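Local coordinates for protein galactose mutarotase related enzyme (Lactobacillus casei, PDB 3Q1N) that is an aldose 1-epimerase family protein related to galactose mutarotases, and probably binds a carbohydrate and acts as an isomerase, at residues 92-97 / 108-113; 103-108 / 134-139; 14-19 / 81-86. All coordinates share one frame; numbering follows the deposited sequence. Where two conformers were deposited one is given.

Interaction 1 (92-97 / 108-113)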
loop_
_atom_site.group_PDB
_atom_site.type_symbol
_atom_site.label_atom_id
_atom_site.label_comp_id
_atom_site.label_asym_id
_atom_site.label_seq_id
_atom_site.Cartn_x
_atom_site.Cartn_y
_atom_site.Cartn_z
ATOM N N THR A 92 -5.384 16.138 -8.091
ATOM C CA THR A 92 -5.014 16.148 -6.676
ATOM C C THR A 92 -6.270 15.921 -5.839
ATOM O O THR A 92 -7.351 16.492 -6.126
ATOM C CB THR A 92 -4.294 17.476 -6.252
ATOM O OG1 THR A 92 -3.057 17.596 -6.955
ATOM C CG2 THR A 92 -3.990 17.514 -4.761
ATOM N N PHE A 93 -6.128 15.030 -4.855
ATOM C CA PHE A 93 -7.180 14.700 -3.903
ATOM C C PHE A 93 -6.757 15.081 -2.496
ATOM O O PHE A 93 -5.646 14.784 -2.082
ATOM C CB PHE A 93 -7.426 13.186 -3.915
ATOM C CG PHE A 93 -8.076 12.670 -5.164
ATOM C CD1 PHE A 93 -9.451 12.665 -5.292
ATOM C CD2 PHE A 93 -7.314 12.131 -6.196
ATOM C CE1 PHE A 93 -10.098 12.154 -6.425
ATOM C CE2 PHE A 93 -7.930 11.626 -7.365
ATOM C CZ PHE A 93 -9.329 11.633 -7.497
ATOM N N THR A 94 -7.650 15.677 -1.720
ATOM C CA THR A 94 -7.310 16.146 -0.400
ATOM C C THR A 94 -8.396 15.787 0.597
ATOM O O THR A 94 -9.568 16.011 0.367
ATOM C CB THR A 94 -7.129 17.690 -0.376
ATOM O OG1 THR A 94 -6.154 18.087 -1.354
ATOM C CG2 THR A 94 -6.597 18.164 1.016
ATOM N N GLN A 95 -7.965 15.161 1.695
ATOM C CA GLN A 95 -8.847 14.837 2.835
ATOM C C GLN A 95 -8.361 15.534 4.110
ATOM O O GLN A 95 -7.168 15.648 4.364
ATOM C CB GLN A 95 -8.866 13.335 3.036
ATOM C CG GLN A 95 -9.854 12.872 4.090
ATOM C CD GLN A 95 -9.784 11.384 4.305
ATOM O OE1 GLN A 95 -9.011 10.938 5.187
ATOM N NE2 GLN A 95 -10.544 10.598 3.540
ATOM N N HIS A 96 -9.310 15.945 4.937
ATOM C CA HIS A 96 -9.055 16.453 6.273
ATOM C C HIS A 96 -9.858 15.597 7.256
ATOM O O HIS A 96 -10.726 14.786 6.860
ATOM C CB HIS A 96 -9.567 17.904 6.365
ATOM C CG HIS A 96 -8.876 18.872 5.454
ATOM N ND1 HIS A 96 -7.718 19.537 5.817
ATOM C CD2 HIS A 96 -9.181 19.305 4.206
ATOM C CE1 HIS A 96 -7.342 20.340 4.819
ATOM N NE2 HIS A 96 -8.181 20.177 3.814
ATOM N N GLN A 97 -9.580 15.777 8.543
ATOM C CA GLN A 97 -10.325 15.154 9.598
ATOM C C GLN A 97 -11.812 15.508 9.544
ATOM O O GLN A 97 -12.211 16.519 8.968
ATOM C CB GLN A 97 -9.746 15.542 10.972
ATOM C CG GLN A 97 -10.094 16.945 11.480
ATOM C CD GLN A 97 -9.560 18.093 10.659
ATOM O OE1 GLN A 97 -8.510 17.993 10.049
ATOM N NE2 GLN A 97 -10.235 19.245 10.731
ATOM N N GLU A 108 -6.274 17.084 13.950
ATOM C CA GLU A 108 -6.462 17.728 12.668
ATOM C C GLU A 108 -5.316 17.394 11.716
ATOM O O GLU A 108 -4.131 17.417 12.081
ATOM C CB GLU A 108 -6.651 19.250 12.830
ATOM C CG GLU A 108 -7.798 19.587 13.759
ATOM C CD GLU A 108 -8.256 21.012 13.658
ATOM O OE1 GLU A 108 -7.525 21.856 13.131
ATOM O OE2 GLU A 108 -9.385 21.291 14.161
ATOM N N TYR A 109 -5.688 17.008 10.494
ATOM C CA TYR A 109 -4.707 16.611 9.498
ATOM C C TYR A 109 -5.116 16.991 8.113
ATOM O O TYR A 109 -6.318 17.197 7.832
ATOM C CB TYR A 109 -4.424 15.084 9.568
ATOM C CG TYR A 109 -5.579 14.197 9.075
ATOM C CD1 TYR A 109 -5.760 13.937 7.697
ATOM C CD2 TYR A 109 -6.520 13.666 9.974
ATOM C CE1 TYR A 109 -6.797 13.149 7.274
ATOM C CE2 TYR A 109 -7.575 12.895 9.544
ATOM C CZ TYR A 109 -7.719 12.626 8.202
ATOM O OH TYR A 109 -8.789 11.848 7.746
ATOM N N THR A 110 -4.123 17.002 7.234
ATOM C CA THR A 110 -4.385 17.024 5.796
ATOM C C THR A 110 -3.646 15.852 5.171
ATOM O O THR A 110 -2.496 15.607 5.487
ATOM C CB THR A 110 -3.943 18.307 5.120
ATOM O OG1 THR A 110 -4.576 19.436 5.726
ATOM C CG2 THR A 110 -4.315 18.294 3.617
ATOM N N LEU A 111 -4.351 15.090 4.321
ATOM C CA LEU A 111 -3.736 14.057 3.540
ATOM C C LEU A 111 -3.997 14.391 2.098
ATOM O O LEU A 111 -5.138 14.381 1.656
ATOM C CB LEU A 111 -4.308 12.671 3.909
ATOM C CG LEU A 111 -3.866 11.498 3.064
ATOM C CD1 LEU A 111 -2.320 11.363 3.100
ATOM C CD2 LEU A 111 -4.579 10.201 3.557
ATOM N N ALA A 112 -2.928 14.687 1.362
ATOM C CA ALA A 112 -3.058 15.104 -0.017
ATOM C C ALA A 112 -2.334 14.103 -0.891
ATOM O O ALA A 112 -1.250 13.633 -0.556
ATOM C CB ALA A 112 -2.555 16.538 -0.256
ATOM N N VAL A 113 -2.979 13.745 -2.002
ATOM C CA VAL A 113 -2.438 12.774 -2.940
ATOM C C VAL A 113 -2.572 13.331 -4.365
ATOM O O VAL A 113 -3.681 13.685 -4.772
ATOM C CB VAL A 113 -3.235 11.435 -2.803
ATOM C CG1 VAL A 113 -2.589 10.304 -3.595
ATOM C CG2 VAL A 113 -3.425 11.067 -1.312
#

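Interaction 2 (103-108 / 134-139)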
loop_
_atom_site.group_PDB
_atom_site.type_symbol
_atom_site.label_atom_id
_atom_site.label_comp_id
_atom_site.label_asym_id
_atom_site.label_seq_id
_atom_site.Cartn_x
_atom_site.Cartn_y
_atom_site.Cartn_z
ATOM N N LYS A 103 -12.850 10.932 16.725
ATOM C CA LYS A 103 -13.119 9.953 17.800
ATOM C C LYS A 103 -12.091 8.836 17.832
ATOM O O LYS A 103 -11.811 8.282 18.915
ATOM C CB LYS A 103 -14.539 9.358 17.667
ATOM C CG LYS A 103 -15.611 10.418 17.929
ATOM C CD LYS A 103 -17.104 9.899 17.831
ATOM C CE LYS A 103 -17.667 9.942 16.377
ATOM N NZ LYS A 103 -19.197 10.155 16.249
ATOM N N LYS A 104 -11.524 8.524 16.670
ATOM C CA LYS A 104 -10.517 7.481 16.563
ATOM C C LYS A 104 -9.100 8.028 16.727
ATOM O O LYS A 104 -8.226 7.287 17.090
ATOM C CB LYS A 104 -10.591 6.756 15.212
ATOM C CG LYS A 104 -11.840 5.907 15.053
ATOM C CD LYS A 104 -11.819 5.162 13.751
ATOM C CE LYS A 104 -12.967 4.168 13.645
ATOM N NZ LYS A 104 -14.264 4.866 13.393
ATOM N N PHE A 105 -8.904 9.299 16.377
ATOM C CA PHE A 105 -7.601 9.846 16.086
ATOM C C PHE A 105 -7.736 11.368 16.286
ATOM O O PHE A 105 -8.250 12.083 15.419
ATOM C CB PHE A 105 -7.249 9.461 14.656
ATOM C CG PHE A 105 -5.863 9.844 14.193
ATOM C CD1 PHE A 105 -4.702 9.252 14.740
ATOM C CD2 PHE A 105 -5.686 10.840 13.208
ATOM C CE1 PHE A 105 -3.399 9.571 14.233
ATOM C CE2 PHE A 105 -4.403 11.149 12.724
ATOM C CZ PHE A 105 -3.291 10.553 13.228
ATOM N N PRO A 106 -7.362 11.853 17.470
ATOM C CA PRO A 106 -7.772 13.223 17.873
ATOM C C PRO A 106 -6.856 14.316 17.321
ATOM O O PRO A 106 -6.264 15.122 18.067
ATOM C CB PRO A 106 -7.728 13.132 19.401
ATOM C CG PRO A 106 -6.639 12.144 19.678
ATOM C CD PRO A 106 -6.741 11.113 18.584
ATOM N N PHE A 107 -6.687 14.283 15.995
ATOM C CA PHE A 107 -5.786 15.176 15.304
ATOM C C PHE A 107 -6.461 15.774 14.100
ATOM O O PHE A 107 -7.104 15.088 13.289
ATOM C CB PHE A 107 -4.497 14.428 14.823
ATOM C CG PHE A 107 -3.719 13.807 15.925
ATOM C CD1 PHE A 107 -2.836 14.559 16.673
ATOM C CD2 PHE A 107 -3.867 12.457 16.252
ATOM C CE1 PHE A 107 -2.147 13.999 17.728
ATOM C CE2 PHE A 107 -3.171 11.910 17.291
ATOM C CZ PHE A 107 -2.296 12.698 18.028
ATOM N N GLU A 108 -6.274 17.084 13.950
ATOM C CA GLU A 108 -6.462 17.728 12.668
ATOM C C GLU A 108 -5.316 17.394 11.716
ATOM O O GLU A 108 -4.131 17.417 12.081
ATOM C CB GLU A 108 -6.651 19.250 12.830
ATOM C CG GLU A 108 -7.798 19.587 13.759
ATOM C CD GLU A 108 -8.256 21.012 13.658
ATOM O OE1 GLU A 108 -7.525 21.856 13.131
ATOM O OE2 GLU A 108 -9.385 21.291 14.161
ATOM N N LYS A 134 -0.971 19.217 18.784
ATOM C CA LYS A 134 -0.362 18.047 19.392
ATOM C C LYS A 134 0.561 17.382 18.383
ATOM O O LYS A 134 0.330 17.484 17.186
ATOM C CB LYS A 134 -1.420 17.019 19.829
ATOM C CG LYS A 134 -2.351 17.560 20.907
ATOM C CD LYS A 134 -3.249 16.426 21.413
ATOM C CE LYS A 134 -4.251 15.878 20.410
ATOM N NZ LYS A 134 -5.178 16.938 19.849
ATOM N N SER A 135 1.546 16.646 18.893
ATOM C CA SER A 135 2.420 15.811 18.055
ATOM C C SER A 135 1.615 14.657 17.492
ATOM O O SER A 135 0.963 13.972 18.243
ATOM C CB SER A 135 3.562 15.285 18.892
ATOM O OG SER A 135 4.324 16.384 19.451
HETATM N N MSE A 136 1.677 14.447 16.173
HETATM C CA MSE A 136 0.815 13.469 15.466
HETATM C C MSE A 136 1.621 12.288 14.938
HETATM O O MSE A 136 2.447 12.430 14.040
HETATM C CB MSE A 136 0.088 14.152 14.332
HETATM C CG MSE A 136 -0.897 13.230 13.581
HETATM SE SE MSE A 136 -1.832 14.022 12.106
HETATM C CE MSE A 136 -0.536 13.640 10.757
ATOM N N PRO A 137 1.344 11.094 15.464
ATOM C CA PRO A 137 2.008 9.884 14.981
ATOM C C PRO A 137 1.113 9.234 13.921
ATOM O O PRO A 137 -0.091 9.207 14.068
ATOM C CB PRO A 137 2.141 9.045 16.230
ATOM C CG PRO A 137 0.857 9.441 17.053
ATOM C CD PRO A 137 0.470 10.837 16.635
ATOM N N PHE A 138 1.730 8.711 12.858
ATOM C CA PHE A 138 0.928 8.063 11.807
ATOM C C PHE A 138 1.747 7.060 11.028
ATOM O O PHE A 138 2.985 7.051 11.078
ATOM C CB PHE A 138 0.384 9.117 10.810
ATOM C CG PHE A 138 1.436 9.646 9.884
ATOM C CD1 PHE A 138 2.297 10.669 10.284
ATOM C CD2 PHE A 138 1.643 9.066 8.669
ATOM C CE1 PHE A 138 3.341 11.054 9.502
ATOM C CE2 PHE A 138 2.685 9.455 7.833
ATOM C CZ PHE A 138 3.550 10.497 8.256
ATOM N N ALA A 139 1.009 6.187 10.342
ATOM C CA ALA A 139 1.540 5.354 9.269
ATOM C C ALA A 139 0.790 5.646 7.983
ATOM O O ALA A 139 -0.366 6.060 8.004
ATOM C CB ALA A 139 1.435 3.818 9.618
#

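Interaction 3 (14-19 / 81-86)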
loop_
_atom_site.group_PDB
_atom_site.type_symbol
_atom_site.label_atom_id
_atom_site.label_comp_id
_atom_site.label_asym_id
_atom_site.label_seq_id
_atom_site.Cartn_x
_atom_site.Cartn_y
_atom_site.Cartn_z
ATOM N N ILE A 14 -9.918 6.966 -10.742
ATOM C CA ILE A 14 -9.686 7.131 -9.307
ATOM C C ILE A 14 -10.980 7.581 -8.658
ATOM O O ILE A 14 -11.602 8.559 -9.091
ATOM C CB ILE A 14 -8.582 8.177 -8.951
ATOM C CG1 ILE A 14 -7.272 7.920 -9.712
ATOM C CG2 ILE A 14 -8.319 8.193 -7.446
ATOM C CD1 ILE A 14 -7.088 8.856 -10.906
ATOM N N ALA A 15 -11.378 6.878 -7.613
ATOM C CA ALA A 15 -12.601 7.203 -6.871
ATOM C C ALA A 15 -12.348 8.309 -5.872
ATOM O O ALA A 15 -11.323 8.308 -5.158
ATOM C CB ALA A 15 -13.118 5.975 -6.150
ATOM N N GLU A 16 -13.277 9.261 -5.812
ATOM C CA GLU A 16 -13.210 10.300 -4.810
ATOM C C GLU A 16 -13.241 9.682 -3.433
ATOM O O GLU A 16 -12.539 10.125 -2.530
ATOM C CB GLU A 16 -14.387 11.265 -4.992
ATOM C CG GLU A 16 -14.210 12.120 -6.262
ATOM C CD GLU A 16 -15.448 12.915 -6.683
ATOM O OE1 GLU A 16 -16.532 12.722 -6.114
ATOM O OE2 GLU A 16 -15.330 13.725 -7.637
ATOM N N ARG A 17 -13.993 8.601 -3.277
ATOM C CA ARG A 17 -13.992 7.860 -2.014
ATOM C C ARG A 17 -12.631 7.191 -1.779
ATOM O O ARG A 17 -12.203 6.360 -2.571
ATOM C CB ARG A 17 -15.139 6.827 -1.967
ATOM C CG ARG A 17 -15.077 5.911 -0.722
ATOM C CD ARG A 17 -15.262 6.674 0.581
ATOM N NE ARG A 17 -16.509 7.400 0.669
ATOM C CZ ARG A 17 -17.639 6.907 1.184
ATOM N NH1 ARG A 17 -17.661 5.667 1.657
ATOM N NH2 ARG A 17 -18.750 7.648 1.217
ATOM N N GLY A 18 -11.930 7.649 -0.743
ATOM C CA GLY A 18 -10.593 7.154 -0.401
ATOM C C GLY A 18 -9.494 7.492 -1.430
ATOM O O GLY A 18 -8.411 6.949 -1.337
ATOM N N ALA A 19 -9.754 8.412 -2.366
ATOM C CA ALA A 19 -8.799 8.692 -3.463
ATOM C C ALA A 19 -8.230 7.384 -4.010
ATOM O O ALA A 19 -7.013 7.230 -4.252
ATOM C CB ALA A 19 -7.644 9.612 -2.976
ATOM N N PHE A 81 -12.327 12.338 -0.663
ATOM C CA PHE A 81 -11.313 13.384 -0.817
ATOM C C PHE A 81 -11.861 14.421 -1.782
ATOM O O PHE A 81 -12.589 14.080 -2.734
ATOM C CB PHE A 81 -10.020 12.809 -1.434
ATOM C CG PHE A 81 -9.158 11.994 -0.514
ATOM C CD1 PHE A 81 -9.612 10.786 0.057
ATOM C CD2 PHE A 81 -7.814 12.347 -0.325
ATOM C CE1 PHE A 81 -8.737 10.015 0.876
ATOM C CE2 PHE A 81 -6.949 11.582 0.452
ATOM C CZ PHE A 81 -7.393 10.395 1.035
ATOM N N ASP A 82 -11.548 15.689 -1.545
ATOM C CA ASP A 82 -11.905 16.766 -2.462
ATOM C C ASP A 82 -10.953 16.793 -3.646
ATOM O O ASP A 82 -9.770 16.534 -3.496
ATOM C CB ASP A 82 -11.819 18.112 -1.747
ATOM C CG ASP A 82 -12.893 18.296 -0.704
ATOM O OD1 ASP A 82 -13.949 17.648 -0.786
ATOM O OD2 ASP A 82 -12.649 19.118 0.183
ATOM N N VAL A 83 -11.470 17.175 -4.818
ATOM C CA VAL A 83 -10.671 17.217 -6.057
ATOM C C VAL A 83 -10.195 18.667 -6.353
ATOM O O VAL A 83 -10.929 19.651 -6.175
ATOM C CB VAL A 83 -11.528 16.721 -7.229
ATOM C CG1 VAL A 83 -10.756 16.871 -8.612
ATOM C CG2 VAL A 83 -11.953 15.291 -6.971
ATOM N N SER A 84 -8.928 18.805 -6.717
ATOM C CA SER A 84 -8.381 20.080 -7.117
ATOM C C SER A 84 -7.296 19.883 -8.181
ATOM O O SER A 84 -6.854 18.737 -8.451
ATOM C CB SER A 84 -7.778 20.812 -5.924
ATOM O OG SER A 84 -6.624 20.148 -5.421
ATOM N N ASP A 85 -6.905 20.989 -8.813
ATOM C CA ASP A 85 -5.798 20.973 -9.763
ATOM C C ASP A 85 -5.931 19.847 -10.807
ATOM O O ASP A 85 -4.960 19.120 -11.107
ATOM C CB ASP A 85 -4.481 20.873 -9.003
ATOM C CG ASP A 85 -4.166 22.143 -8.206
ATOM O OD1 ASP A 85 -4.783 23.195 -8.494
ATOM O OD2 ASP A 85 -3.300 22.089 -7.319
ATOM N N LYS A 86 -7.133 19.716 -11.358
ATOM C CA LYS A 86 -7.440 18.677 -12.357
ATOM C C LYS A 86 -7.022 19.129 -13.749
ATOM O O LYS A 86 -7.450 20.179 -14.232
ATOM C CB LYS A 86 -8.930 18.300 -12.322
ATOM C CG LYS A 86 -9.450 17.404 -13.465
ATOM C CD LYS A 86 -8.854 16.009 -13.414
ATOM C CE LYS A 86 -9.551 15.011 -14.377
ATOM N NZ LYS A 86 -9.142 15.079 -15.783
#

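Interaction 1 (92-97 / 108-113)
Y109 reaches across the pair of antiparallel strands to meet both Q95 and Q97. With chi1 at 71°, its CG lies between the backbone N and the carbonyl carbon, and the ring turns one face to the other strand: Q97 N and H96 C both lie over that face, toward the rim, and CB of Q97 is 3.7 Å from Y109 CE2. Further out, Y109 OH donates to Q95 OE1 at 2.7 Å, from 37° above the amide's carbonyl plane, while A76 O accepts from Q95 NE2. Gripped at both ends, the Q95 amide should have little freedom to turn. Q97 folds back at chi2 (-64°), and its OE1 accepts from Y109 N at 3.0 Å, taking over where regular strand bonding stops; the same amide stacks nearly parallel on the E108 carboxylate. Regular pairing resumes beyond, with two bonds each for Q95–L111 and F93–V113, and on the sheet face of T94 and T110 the two CG2 methyls press tightly at 3.5 Å. Strands 90-96 and 109-118 are neighbours in a large antiparallel sheet, flanked by strand 82-84 beside the first and strand 121-130 beside the second; L102 and T101 of helix 99-104 pack on Q97 and Y109.

Interaction 2 (103-108 / 134-139)
A Met-aromatic cluster, in which selenomethionine M136 lies against F105 and F107, joins the connection after helix 99-104 to the start of strand 136-147 in this beta-rich, galactose mutarotase-like fold. The connection bends through an inverse gamma turn centred on P106, closed by a weak F107 N to F105 O bond, and this tight turn brings the two phenylalanines together: CD2 of F107 sits over the centre of the F105 ring, 3.4 Å above its plane. M136 adds the third member. Its CG, anti to the backbone N (chi1 -177°), lies over one face of the F107 ring as a CH-pi contact, 4.0 Å from the centroid. The same CG is 3.6 Å from F105 CZ, and the selenium beyond approaches both rings obliquely. P137 continues the apolar surface, its CD meeting F107 CZ at 3.6 Å, and L63 of strand 60-63 packs on F107, P106 and P137. Two backbone carbonyls also come close to the rings. S135 O is near F107 CE1 and also accepts a hydrogen bond from Y271 OH, whereas P137 O is buried with no polar partner in the model and meets the edge of the F105 ring, 3.3 Å from CE1. The K134 chain crosses F107 at about a right angle, its CB 3.8 Å from CE1. Bends at chi3 and chi4 then turn the ammonium back to the gamma turn. D132 forms a salt bridge with K134 NZ, so that this nitrogen ties the turn and a carboxylate together, and it donates to P106 O at 2.8 Å, nearly along the C=O axis.

Interaction 3 (14-19 / 81-86)
F81 packs its ring on the type II turn E16–A19, and its own backbone N bonds to the first carbonyl of that turn. F81 N donates to E16 O at 2.9 Å from one face of the carbonyl plane; A19 N closes the turn from the opposite face. The side chain begins with CB, 3.8 Å from E16 O. Next, CG, anti to the carbonyl carbon (chi1 -76°), lies 3.7 Å from A19 CB. Of the ring carbons, CD1 meets A19 N at 3.4 Å and CE1 rests 3.5 Å from G18 C, while CD2, CE2 and the tip CZ all look onto the A19 methyl. That methyl stands over the ring centre, 8° off the normal, a CH-pi contact. Beside this, V83 CG2 touches the E16 carboxylate end. F93, L111 and V113 of the adjoining sheet also pack on F81. An alanine here would probably keep the backbone bond but leave the A19 methyl without its aromatic face and open a gap between the turn and the sheet. The chemistry thus divides in two: one carbonyl, shared by two N-H groups, fixes where F81 starts, and the apolar ring–methyl contact, without a polar side-chain bond across it, makes up the rest.

Interactions 1 and 3 lie on adjoining strands of one sheet, their centres 10 Å apart: T94 O and D82 N, at 2.8 Å, probably form a hydrogen bond, and CE1 of F81 packs 3.3 Å from Q95 NE2. Interaction 2 continues from the other end of interaction 1, with centres 13 Å apart. The two share E108, and Y109 CB touches the selenium of M136 at 3.8 Å. Interactions 2 and 3 do not meet; their nearest atoms are about 11 Å apart, so interaction 1 connects them. A 1,2-ethanediol, probably from the crystallisation liquor, lies about 3 Å from the A112 side chain in interaction 1.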